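Side-chain contacts in thioesterase superfamily (Jannaschia sp., PDB 2OAF), which probably hydrolyses thioesters of the acyl-CoA kind, as a hot-dog-fold member of the thioesterase superfamily assembled from four copies of the chain: residues S15-D20 and W51-G56; W25-P30 and L39-L44; G58-L63 and V69-V74; T94-L99 and I104-D109. All coordinates share one frame; numbering follows the deposited sequence.

Overall arrangement
The hot-dog fold wraps a curved antiparallel sheet round helix 39-54, and the four contacts sample that arrangement from its edge to its middle. Along the chain, interaction 2 falls within the span bracketed by interaction 1, and interactions 3 and 4 follow in series. Interactions 1 and 2 use opposite ends of helix 39-54, their centres about 20 Å apart. Interaction 3 joins the next helix, 59-65, to strand 69-80, its centre about 14 Å from that of interaction 1. Interaction 4, nearest the centre of the folded chain, pairs strands 90-99 and 103-112; strand 17-21 of interaction 1 borders the former. Interactions 2 and 3 both reach the fourth subunit, so these two also lie at an interface between subunits.

Interaction 1: residues S15-D20 and W51-G56; sequences SAFVHD and WSEYHG
Phe17 meets Glu53 and Tyr54 in a small, partly apolar surface contact that joins the first strand of the chain, 17-21, to the last turn of helix 39-54. The aliphatic part of Glu53 covers the ring: its CG lies 3.6 Å from CE1 of Phe17, and its CB sits over one face of the ring in a CH-pi contact, 4.2 Å from the centroid. With CG of Phe17 anti to the backbone N (chi1 176°), the ring reaches out from the strand to the helix. The Glu53 chain is bent at chi2 (65°), and its carboxylate plane comes within 22° of the Phe17 ring plane. In a hot-dog fold the long helix is the sausage and the sheet the bun, and this contact ties strand 17-21, which pairs with strand 90-99 in the bun, to the C-terminal end of the sausage. Glutamate suits an exposed place, since its methylenes can cover an aromatic face while its charge stays at the surface. Tyr54 adds its ring edge, CE2 approaching CB of Phe17 at 4.0 Å. One face of the same tyrosine carries CG of its neighbour Glu53, 3.6 Å above the ring plane, and the His148 ring also meets Tyr54.

Interaction 2: residues W25-P30 and L39-L44; sequences WGDCDP and LPRFAL. With PO4 (phosphate ion), chain C.
Asp27 and Arg41 form a long salt bridge between the loop after strand 17-21 and the first turns of helix 39-54. Its hydrogen bond, from NH2 of Arg41 to OD1 of Asp27, is weak at 3.4 Å, with an angle of 151° at the hydrogen. OD1 lies at the edge of the guanidinium, near its plane, yet the carboxylate and guanidinium planes are turned 41° apart. Arg41 gets there by leaving the helix with CG anti to the backbone N and bending at chi3. The other oxygen of Asp27, OD2, accepts from the backbone N of Thr24, which helps fix the carboxylate.

The second polar interaction is with a phosphate ion, probably from the crystallisation liquor: NE of Arg41 gives its O4 a weak bond of 3.3 Å. Arg41 and His38 of the fourth subunit hold the same ion. This is where the N-terminal part of the central helix of the hot-dog fold meets neighbouring copies, and an arginine suits it because different nitrogens can serve the loop and the anion.

Phe42 makes the aromatic part of the contact. Its CZ comes 3.7 Å from CG of Asp27, so the carboxylate stands at the ring edge, near the ring plane, with its own plane almost perpendicular to it (88°). That aromatic edge, where the C-H bonds lie, probably suits a negatively charged neighbour. Replacing Asp27 by alanine is likely to leave Arg41 without its loop carboxylate and open a gap beside CZ of Phe42. Trp25 and Cys28 in the same loop pack on Pro30 of the third subunit.

Interaction 3: residues G58-L63 and V69-V74; sequences GGWYHL and VGTPFV. With PO4 (phosphate ion), chain D.
Trp60 and Leu63 of helix 59-65 pack against Thr71, Phe73 and Val69, at the start of strand 69-80 of the hot-dog sheet. The indole of Trp60 is set with CG anti to the carbonyl carbon (chi1 -72°), which swings it from the helix toward the strand. On its benzo ring, CZ2 of Trp60 comes 3.6 Å from CZ of Phe73. The two rings are almost perpendicular, at 88°, and their six-membered centroids lie 5.6 Å apart in an oblique pairing. CH2 of Trp60 lies near the plane of the Phe73 ring, at its edge.

Next to that contact, on the pyrrole ring, NE1 of Trp60 donates to a water at 3.2 Å, which lies at the ring edge in its plane. The same water is hydrogen-bonded to OG1 of Thr71, whose chi1 of 71° holds the hydroxyl between backbone N and carbonyl carbon and turns it toward the indole. CG2 of that threonine then faces CD2 of Leu63, so the residue serves a polar and an apolar neighbour at once. Leu63, with CG anti to the backbone N, places that atom 4.2 Å from CB of Val69, while Leu141 of helix 139-145 touches both residues. A leucine at Trp60 would probably leave the bridging water without its indole donor and open a gap against CZ of Phe73. Trp25 of the second subunit meets the Trp60 ring as well. Phe73 N holds O3 of a phosphate ion that Thr36 of the fourth subunit also binds, and the backbone join of helix to strand is a nearly straight bond from Val69 N to Leu63 O, 3.0 Å.

Interaction 4: residues T94-L99 and I104-D109; sequences TWPTRL and ITFRVD. With PO4 (phosphate ion), chain H.
Trp95 and Arg107 lie side by side and point the same way from the paired strands 90-99 and 103-112, a beta hairpin of the hot-dog sheet. The indole is a broad slab, and CB of Arg107 rests on one face, 3.4 Å from the centroid of its six-membered ring. Arg107 then curls over the rim, bent at chi2 and chi3 (-80° and -77°), until CH2 of Trp95 lies over the centre of its guanidinium, 3.6 Å above the plane. Beyond that rim stands Asp109.

Between Pro96 and Arg98 the register slips by one, a classic beta bulge in which Thr97 and Arg98 both face Thr105. CG2 of Thr97 lies 3.5 Å from CG2 of Thr105, so two methyls meet side by side. NH1 and NH2 of Arg98 bind O2 and O1 of a phosphate that Lys102 and Ser103 also hold, and a water bridges NH1 to OG1 of Thr105, itself bonded to Thr123. On the other face, Thr94, Pro96 and Leu99 line up with Val108, Phe106 and Ile104. CD1 of Leu99 nestles against CB of Ile104 (3.8 Å), and helices 39-54 and 139-145 cover this mostly apolar row.

Arg107 grips OD1 of Asp109 with both NH1 (2.7 Å) and NH2 (2.8 Å), Gln10 and Gly120 take further hydrogens, and Arg12 pairs with OD2. A buried arginine so matched probably has its charge well compensated, and the bonds would hold its flat group against the tryptophan.

Interaction 1: residues S15-D20 and W51-G56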
# COMPACT_ATOMS: atom_id res chain seq x y z
N SER B 15 -21.25 -22.61 -4.27
CA SER B 15 -21.73 -21.46 -5.04
C SER B 15 -20.86 -20.21 -4.92
O SER B 15 -21.16 -19.21 -5.55
CB SER B 15 -23.15 -21.08 -4.57
OG SER B 15 -23.15 -20.45 -3.28
N ALA B 16 -19.81 -20.23 -4.11
CA ALA B 16 -19.07 -19.00 -3.83
C ALA B 16 -18.45 -18.48 -5.12
O ALA B 16 -17.91 -19.25 -5.94
CB ALA B 16 -17.98 -19.21 -2.74
N PHE B 17 -18.56 -17.17 -5.30
CA PHE B 17 -17.84 -16.44 -6.32
C PHE B 17 -16.35 -16.54 -6.01
O PHE B 17 -15.94 -16.41 -4.86
CB PHE B 17 -18.30 -14.98 -6.28
CG PHE B 17 -17.56 -14.09 -7.21
CD1 PHE B 17 -17.73 -14.22 -8.59
CD2 PHE B 17 -16.69 -13.14 -6.74
CE1 PHE B 17 -17.03 -13.42 -9.46
CE2 PHE B 17 -16.01 -12.33 -7.61
CZ PHE B 17 -16.17 -12.49 -8.97
N VAL B 18 -15.54 -16.74 -7.04
CA VAL B 18 -14.10 -16.79 -6.86
C VAL B 18 -13.47 -15.62 -7.60
O VAL B 18 -13.71 -15.46 -8.80
CB VAL B 18 -13.53 -18.17 -7.33
CG1 VAL B 18 -11.99 -18.19 -7.22
CG2 VAL B 18 -14.14 -19.31 -6.53
N HIS B 19 -12.76 -14.76 -6.87
CA HIS B 19 -11.95 -13.68 -7.45
C HIS B 19 -10.47 -14.06 -7.40
O HIS B 19 -9.96 -14.38 -6.35
CB HIS B 19 -12.18 -12.38 -6.67
CG HIS B 19 -11.32 -11.25 -7.15
ND1 HIS B 19 -11.42 -10.75 -8.44
CD2 HIS B 19 -10.36 -10.53 -6.54
CE1 HIS B 19 -10.53 -9.79 -8.60
NE2 HIS B 19 -9.87 -9.64 -7.46
N ASP B 20 -9.79 -14.02 -8.55
CA ASP B 20 -8.35 -14.32 -8.60
C ASP B 20 -7.56 -13.10 -8.24
O ASP B 20 -7.84 -12.03 -8.76
CB ASP B 20 -7.92 -14.73 -10.00
CG ASP B 20 -8.45 -16.09 -10.43
OD1 ASP B 20 -9.03 -16.81 -9.62
OD2 ASP B 20 -8.30 -16.41 -11.63
N TRP B 51 -19.28 -7.39 -5.82
CA TRP B 51 -20.21 -6.34 -6.21
C TRP B 51 -20.22 -6.11 -7.71
O TRP B 51 -21.26 -5.90 -8.29
CB TRP B 51 -19.89 -5.03 -5.48
CG TRP B 51 -20.25 -5.04 -4.07
CD1 TRP B 51 -19.41 -5.13 -3.02
CD2 TRP B 51 -21.57 -4.95 -3.53
NE1 TRP B 51 -20.11 -5.09 -1.84
CE2 TRP B 51 -21.44 -5.00 -2.12
CE3 TRP B 51 -22.84 -4.85 -4.09
CZ2 TRP B 51 -22.54 -4.93 -1.26
CZ3 TRP B 51 -23.95 -4.79 -3.22
CH2 TRP B 51 -23.78 -4.83 -1.82
N SER B 52 -19.06 -6.11 -8.34
CA SER B 52 -19.01 -5.98 -9.80
C SER B 52 -19.78 -7.10 -10.49
O SER B 52 -20.47 -6.87 -11.45
CB SER B 52 -17.57 -6.00 -10.31
OG SER B 52 -16.94 -4.80 -9.98
N GLU B 53 -19.63 -8.31 -9.99
CA GLU B 53 -20.25 -9.46 -10.60
C GLU B 53 -21.78 -9.43 -10.48
O GLU B 53 -22.48 -9.72 -11.43
CB GLU B 53 -19.70 -10.74 -9.93
CG GLU B 53 -20.23 -12.03 -10.48
CD GLU B 53 -19.82 -12.29 -11.92
OE1 GLU B 53 -18.79 -11.73 -12.37
OE2 GLU B 53 -20.56 -13.05 -12.59
N TYR B 54 -22.29 -9.10 -9.29
CA TYR B 54 -23.73 -9.22 -9.02
C TYR B 54 -24.51 -7.92 -9.02
O TYR B 54 -25.73 -7.95 -9.19
CB TYR B 54 -23.95 -10.01 -7.72
CG TYR B 54 -23.38 -11.42 -7.85
CD1 TYR B 54 -23.97 -12.33 -8.71
CD2 TYR B 54 -22.23 -11.81 -7.18
CE1 TYR B 54 -23.48 -13.60 -8.86
CE2 TYR B 54 -21.70 -13.09 -7.33
CZ TYR B 54 -22.34 -13.98 -8.17
OH TYR B 54 -21.87 -15.27 -8.36
N HIS B 55 -23.84 -6.79 -8.84
CA HIS B 55 -24.51 -5.50 -8.91
C HIS B 55 -24.18 -4.75 -10.20
O HIS B 55 -25.07 -4.25 -10.86
CB HIS B 55 -24.19 -4.63 -7.71
CG HIS B 55 -24.71 -3.23 -7.82
ND1 HIS B 55 -23.91 -2.17 -8.17
CD2 HIS B 55 -25.96 -2.73 -7.66
CE1 HIS B 55 -24.64 -1.06 -8.20
NE2 HIS B 55 -25.88 -1.37 -7.90
N GLY B 56 -22.90 -4.68 -10.57
CA GLY B 56 -22.53 -4.12 -11.86
C GLY B 56 -21.08 -3.71 -11.91
O GLY B 56 -20.48 -3.47 -10.88

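Interaction 2: residues W25-P30 and L39-L44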
# COMPACT_ATOMS: atom_id res chain seq x y z
N TRP B 25 6.12 -10.46 -5.92
CA TRP B 25 7.29 -10.07 -5.16
C TRP B 25 7.03 -8.89 -4.23
O TRP B 25 7.41 -8.89 -3.07
CB TRP B 25 8.38 -9.74 -6.17
CG TRP B 25 9.55 -9.02 -5.66
CD1 TRP B 25 9.74 -7.66 -5.66
CD2 TRP B 25 10.73 -9.59 -5.10
NE1 TRP B 25 10.96 -7.36 -5.11
CE2 TRP B 25 11.59 -8.52 -4.77
CE3 TRP B 25 11.16 -10.90 -4.86
CZ2 TRP B 25 12.84 -8.73 -4.21
CZ3 TRP B 25 12.39 -11.09 -4.31
CH2 TRP B 25 13.22 -10.02 -3.98
N GLY B 26 6.40 -7.86 -4.77
CA GLY B 26 6.19 -6.61 -4.04
C GLY B 26 5.22 -6.70 -2.88
O GLY B 26 5.20 -5.84 -1.98
N ASP B 27 4.40 -7.75 -2.89
CA ASP B 27 3.49 -8.02 -1.80
C ASP B 27 4.21 -8.75 -0.65
O ASP B 27 3.64 -8.89 0.44
CB ASP B 27 2.38 -8.93 -2.30
CG ASP B 27 1.52 -8.30 -3.38
OD1 ASP B 27 1.10 -7.15 -3.19
OD2 ASP B 27 1.26 -8.94 -4.43
N CYS B 28 5.42 -9.24 -0.88
CA CYS B 28 6.11 -10.10 0.09
C CYS B 28 7.07 -9.38 0.98
O CYS B 28 7.70 -8.41 0.57
CB CYS B 28 6.90 -11.20 -0.63
SG CYS B 28 5.80 -12.33 -1.57
N ASP B 29 7.23 -9.90 2.20
CA ASP B 29 8.17 -9.37 3.17
C ASP B 29 9.48 -10.14 3.15
O ASP B 29 9.68 -11.05 2.33
CB ASP B 29 7.52 -9.33 4.57
CG ASP B 29 7.12 -10.69 5.09
OD1 ASP B 29 7.71 -11.73 4.70
OD2 ASP B 29 6.19 -10.69 5.91
N PRO B 30 10.46 -9.72 3.97
CA PRO B 30 11.67 -10.51 3.95
C PRO B 30 11.61 -11.99 4.38
O PRO B 30 12.58 -12.69 4.19
CB PRO B 30 12.60 -9.72 4.85
CG PRO B 30 12.11 -8.34 4.79
CD PRO B 30 10.62 -8.50 4.78
N LEU B 39 -2.82 -8.58 3.28
CA LEU B 39 -3.86 -9.61 3.07
C LEU B 39 -5.28 -9.05 3.11
O LEU B 39 -6.13 -9.44 2.29
CB LEU B 39 -3.66 -10.83 3.99
CG LEU B 39 -2.35 -11.63 3.81
CD1 LEU B 39 -2.23 -12.81 4.78
CD2 LEU B 39 -2.17 -12.06 2.35
N PRO B 40 -5.55 -8.11 4.04
CA PRO B 40 -6.90 -7.49 4.05
C PRO B 40 -7.23 -6.81 2.72
O PRO B 40 -8.36 -6.83 2.27
CB PRO B 40 -6.77 -6.45 5.16
CG PRO B 40 -5.70 -7.05 6.11
CD PRO B 40 -4.70 -7.62 5.14
N ARG B 41 -6.25 -6.18 2.12
CA ARG B 41 -6.43 -5.55 0.82
C ARG B 41 -6.92 -6.54 -0.23
O ARG B 41 -7.79 -6.23 -1.04
CB ARG B 41 -5.13 -4.94 0.31
CG ARG B 41 -5.27 -4.41 -1.13
CD ARG B 41 -4.30 -3.29 -1.52
NE ARG B 41 -2.91 -3.68 -1.40
CZ ARG B 41 -2.26 -4.44 -2.27
NH1 ARG B 41 -2.88 -4.92 -3.34
NH2 ARG B 41 -0.99 -4.74 -2.05
N PHE B 42 -6.30 -7.73 -0.25
CA PHE B 42 -6.70 -8.77 -1.20
C PHE B 42 -8.14 -9.20 -0.93
O PHE B 42 -8.92 -9.39 -1.86
CB PHE B 42 -5.83 -10.02 -1.11
CG PHE B 42 -4.36 -9.81 -1.37
CD1 PHE B 42 -3.91 -8.82 -2.23
CD2 PHE B 42 -3.44 -10.66 -0.80
CE1 PHE B 42 -2.56 -8.66 -2.48
CE2 PHE B 42 -2.09 -10.51 -1.06
CZ PHE B 42 -1.65 -9.50 -1.90
N ALA B 43 -8.48 -9.39 0.33
CA ALA B 43 -9.85 -9.82 0.67
C ALA B 43 -10.90 -8.77 0.27
O ALA B 43 -11.98 -9.10 -0.24
CB ALA B 43 -9.96 -10.18 2.16
N LEU B 44 -10.57 -7.51 0.48
CA LEU B 44 -11.45 -6.41 0.11
C LEU B 44 -11.63 -6.29 -1.39
O LEU B 44 -12.73 -6.04 -1.89
CB LEU B 44 -10.96 -5.10 0.74
CG LEU B 44 -11.54 -4.72 2.12
CD1 LEU B 44 -11.56 -5.89 3.06
CD2 LEU B 44 -10.74 -3.54 2.74
P PO4 C . -1.76 -1.80 1.95
O1 PO4 C . -2.05 -0.64 2.87
O2 PO4 C . -0.55 -2.55 2.43
O3 PO4 C . -2.94 -2.75 2.00
O4 PO4 C . -1.61 -1.28 0.53

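Interaction 3: residues G58-L63 and V69-V74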
# COMPACT_ATOMS: atom_id res chain seq x y z
N GLY B 58 -17.49 -2.02 -11.99
CA GLY B 58 -16.97 -0.89 -11.19
C GLY B 58 -17.14 -1.04 -9.68
O GLY B 58 -16.85 -0.11 -8.92
N GLY B 59 -17.64 -2.19 -9.23
CA GLY B 59 -17.61 -2.50 -7.81
C GLY B 59 -18.15 -1.40 -6.89
O GLY B 59 -19.20 -0.81 -7.15
N TRP B 60 -17.42 -1.14 -5.80
CA TRP B 60 -17.79 -0.09 -4.86
C TRP B 60 -17.81 1.31 -5.49
O TRP B 60 -18.61 2.16 -5.10
CB TRP B 60 -16.83 -0.07 -3.67
CG TRP B 60 -16.97 -1.19 -2.69
CD1 TRP B 60 -18.13 -1.72 -2.20
CD2 TRP B 60 -15.90 -1.90 -2.02
NE1 TRP B 60 -17.85 -2.71 -1.28
CE2 TRP B 60 -16.49 -2.82 -1.14
CE3 TRP B 60 -14.50 -1.80 -2.04
CZ2 TRP B 60 -15.74 -3.67 -0.33
CZ3 TRP B 60 -13.76 -2.64 -1.24
CH2 TRP B 60 -14.38 -3.57 -0.39
N TYR B 61 -16.93 1.56 -6.45
CA TYR B 61 -16.85 2.88 -7.12
C TYR B 61 -18.17 3.19 -7.81
O TYR B 61 -18.73 4.25 -7.61
CB TYR B 61 -15.68 2.88 -8.12
CG TYR B 61 -15.26 4.21 -8.76
CD1 TYR B 61 -14.34 5.03 -8.14
CD2 TYR B 61 -15.77 4.61 -10.01
CE1 TYR B 61 -13.91 6.20 -8.74
CE2 TYR B 61 -15.34 5.80 -10.61
CZ TYR B 61 -14.44 6.59 -9.96
OH TYR B 61 -13.99 7.75 -10.53
N HIS B 62 -18.65 2.23 -8.59
CA HIS B 62 -19.97 2.30 -9.23
C HIS B 62 -21.08 2.39 -8.18
O HIS B 62 -21.92 3.28 -8.25
CB HIS B 62 -20.13 1.07 -10.14
CG HIS B 62 -21.50 0.89 -10.70
ND1 HIS B 62 -22.13 1.86 -11.45
CD2 HIS B 62 -22.36 -0.16 -10.65
CE1 HIS B 62 -23.33 1.42 -11.81
NE2 HIS B 62 -23.49 0.19 -11.34
N LEU B 63 -21.07 1.48 -7.19
CA LEU B 63 -22.09 1.48 -6.12
C LEU B 63 -22.23 2.83 -5.42
O LEU B 63 -23.34 3.37 -5.26
CB LEU B 63 -21.72 0.41 -5.08
CG LEU B 63 -22.80 -0.09 -4.13
CD1 LEU B 63 -24.06 -0.60 -4.86
CD2 LEU B 63 -22.22 -1.18 -3.22
N VAL B 69 -24.89 4.53 -2.94
CA VAL B 69 -24.92 3.63 -1.81
C VAL B 69 -23.49 3.35 -1.38
O VAL B 69 -22.68 2.86 -2.18
CB VAL B 69 -25.65 2.31 -2.14
CG1 VAL B 69 -25.51 1.31 -0.98
CG2 VAL B 69 -27.15 2.57 -2.42
N GLY B 70 -23.16 3.69 -0.14
CA GLY B 70 -21.88 3.35 0.43
C GLY B 70 -22.02 2.14 1.32
O GLY B 70 -23.11 1.86 1.82
N THR B 71 -20.93 1.40 1.48
CA THR B 71 -20.94 0.23 2.36
C THR B 71 -19.67 0.27 3.22
O THR B 71 -18.83 -0.60 3.12
CB THR B 71 -21.11 -1.12 1.62
OG1 THR B 71 -19.93 -1.45 0.86
CG2 THR B 71 -22.30 -1.11 0.71
N PRO B 72 -19.56 1.27 4.09
CA PRO B 72 -18.37 1.36 4.95
C PRO B 72 -18.23 0.15 5.90
O PRO B 72 -19.22 -0.40 6.35
CB PRO B 72 -18.58 2.67 5.72
CG PRO B 72 -20.05 2.92 5.66
CD PRO B 72 -20.52 2.37 4.35
N PHE B 73 -17.00 -0.23 6.20
CA PHE B 73 -16.75 -1.35 7.11
C PHE B 73 -16.88 -0.98 8.56
O PHE B 73 -16.48 0.11 8.99
CB PHE B 73 -15.36 -1.94 6.87
CG PHE B 73 -15.28 -2.69 5.60
CD1 PHE B 73 -15.04 -2.03 4.40
CD2 PHE B 73 -15.50 -4.06 5.57
CE1 PHE B 73 -15.01 -2.70 3.20
CE2 PHE B 73 -15.46 -4.74 4.36
CZ PHE B 73 -15.20 -4.05 3.18
N VAL B 74 -17.46 -1.89 9.33
CA VAL B 74 -17.57 -1.71 10.78
C VAL B 74 -16.82 -2.81 11.55
O VAL B 74 -16.50 -2.63 12.72
CB VAL B 74 -19.03 -1.59 11.26
CG1 VAL B 74 -19.64 -0.27 10.75
CG2 VAL B 74 -19.86 -2.78 10.83
P PO4 D . -13.93 2.73 4.37
O1 PO4 D . -13.10 3.44 5.41
O2 PO4 D . -13.02 1.76 3.64
O3 PO4 D . -15.04 1.98 5.10
O4 PO4 D . -14.55 3.73 3.39
O HOH W 1 -19.58 -4.19 0.95

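Interaction 4: residues T94-L99 and I104-D109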
# COMPACT_ATOMS: atom_id res chain seq x y z
N THR B 94 -15.67 -16.00 -2.24
CA THR B 94 -16.30 -14.84 -1.61
C THR B 94 -17.80 -14.98 -1.65
O THR B 94 -18.39 -15.28 -2.71
CB THR B 94 -15.88 -13.56 -2.35
OG1 THR B 94 -14.46 -13.54 -2.42
CG2 THR B 94 -16.38 -12.29 -1.64
N TRP B 95 -18.45 -14.75 -0.52
CA TRP B 95 -19.90 -14.80 -0.49
C TRP B 95 -20.46 -14.06 0.71
O TRP B 95 -19.78 -13.93 1.72
CB TRP B 95 -20.39 -16.26 -0.47
CG TRP B 95 -20.13 -16.97 0.81
CD1 TRP B 95 -21.04 -17.21 1.79
CD2 TRP B 95 -18.88 -17.54 1.26
NE1 TRP B 95 -20.44 -17.90 2.82
CE2 TRP B 95 -19.12 -18.10 2.53
CE3 TRP B 95 -17.59 -17.60 0.73
CZ2 TRP B 95 -18.13 -18.75 3.28
CZ3 TRP B 95 -16.60 -18.25 1.47
CH2 TRP B 95 -16.88 -18.80 2.74
N PRO B 96 -21.73 -13.62 0.61
CA PRO B 96 -22.41 -13.04 1.76
C PRO B 96 -22.94 -14.13 2.66
O PRO B 96 -23.68 -15.00 2.21
CB PRO B 96 -23.58 -12.29 1.13
CG PRO B 96 -23.87 -13.05 -0.13
CD PRO B 96 -22.58 -13.61 -0.60
N THR B 97 -22.57 -14.05 3.93
CA THR B 97 -22.96 -15.03 4.90
C THR B 97 -24.23 -14.59 5.64
O THR B 97 -24.97 -15.42 6.18
CB THR B 97 -21.77 -15.37 5.86
OG1 THR B 97 -22.05 -16.59 6.57
CG2 THR B 97 -21.44 -14.23 6.85
N ARG B 98 -24.51 -13.29 5.62
CA ARG B 98 -25.58 -12.73 6.39
C ARG B 98 -25.95 -11.33 5.90
O ARG B 98 -25.07 -10.55 5.57
CB ARG B 98 -25.10 -12.67 7.84
CG ARG B 98 -25.84 -11.71 8.69
CD ARG B 98 -25.49 -11.80 10.16
NE ARG B 98 -26.69 -11.43 10.90
CZ ARG B 98 -27.19 -10.20 10.94
NH1 ARG B 98 -26.57 -9.17 10.33
NH2 ARG B 98 -28.30 -9.98 11.62
N LEU B 99 -27.24 -11.01 5.90
CA LEU B 99 -27.71 -9.65 5.65
C LEU B 99 -28.81 -9.35 6.65
O LEU B 99 -29.82 -10.00 6.65
CB LEU B 99 -28.25 -9.55 4.22
CG LEU B 99 -28.86 -8.20 3.79
CD1 LEU B 99 -27.85 -7.03 3.82
CD2 LEU B 99 -29.48 -8.38 2.40
N ILE B 104 -24.32 -6.11 6.34
CA ILE B 104 -24.04 -7.30 5.56
C ILE B 104 -22.69 -7.86 5.99
O ILE B 104 -21.79 -7.09 6.30
CB ILE B 104 -24.03 -6.96 4.05
CG1 ILE B 104 -23.94 -8.25 3.19
CG2 ILE B 104 -22.88 -5.95 3.70
CD1 ILE B 104 -24.05 -7.98 1.71
N THR B 105 -22.54 -9.17 6.05
CA THR B 105 -21.25 -9.78 6.33
C THR B 105 -20.87 -10.67 5.17
O THR B 105 -21.64 -11.55 4.76
CB THR B 105 -21.24 -10.58 7.62
OG1 THR B 105 -21.61 -9.74 8.71
CG2 THR B 105 -19.86 -11.23 7.88
N PHE B 106 -19.67 -10.42 4.66
CA PHE B 106 -19.05 -11.21 3.62
C PHE B 106 -18.00 -12.08 4.25
O PHE B 106 -17.21 -11.60 5.07
CB PHE B 106 -18.36 -10.31 2.60
CG PHE B 106 -19.32 -9.61 1.67
CD1 PHE B 106 -19.76 -10.22 0.52
CD2 PHE B 106 -19.77 -8.34 1.95
CE1 PHE B 106 -20.63 -9.57 -0.34
CE2 PHE B 106 -20.63 -7.70 1.09
CZ PHE B 106 -21.06 -8.32 -0.06
N ARG B 107 -17.98 -13.34 3.80
CA ARG B 107 -16.87 -14.25 4.01
C ARG B 107 -15.97 -14.26 2.79
O ARG B 107 -16.45 -14.18 1.66
CB ARG B 107 -17.41 -15.65 4.22
CG ARG B 107 -18.00 -15.88 5.57
CD ARG B 107 -16.93 -16.16 6.65
NE ARG B 107 -16.44 -17.52 6.55
CZ ARG B 107 -15.34 -17.90 5.92
NH1 ARG B 107 -14.54 -17.01 5.36
NH2 ARG B 107 -15.03 -19.19 5.85
N VAL B 108 -14.66 -14.33 3.04
CA VAL B 108 -13.68 -14.58 2.00
C VAL B 108 -12.69 -15.63 2.51
O VAL B 108 -12.12 -15.47 3.60
CB VAL B 108 -12.88 -13.31 1.63
CG1 VAL B 108 -11.81 -13.65 0.57
CG2 VAL B 108 -13.81 -12.17 1.16
N ASP B 109 -12.50 -16.71 1.74
CA ASP B 109 -11.45 -17.69 2.00
C ASP B 109 -10.43 -17.47 0.89
O ASP B 109 -10.76 -17.51 -0.32
CB ASP B 109 -11.91 -19.15 1.91
CG ASP B 109 -12.80 -19.60 3.07
OD1 ASP B 109 -12.98 -18.84 4.05
OD2 ASP B 109 -13.32 -20.75 2.99
P PO4 H . -28.19 -5.80 11.70
O1 PO4 H . -28.75 -7.05 12.35
O2 PO4 H . -27.78 -6.12 10.29
O3 PO4 H . -29.29 -4.74 11.73
O4 PO4 H . -26.94 -5.33 12.44
O HOH W 2 -24.17 -8.63 9.37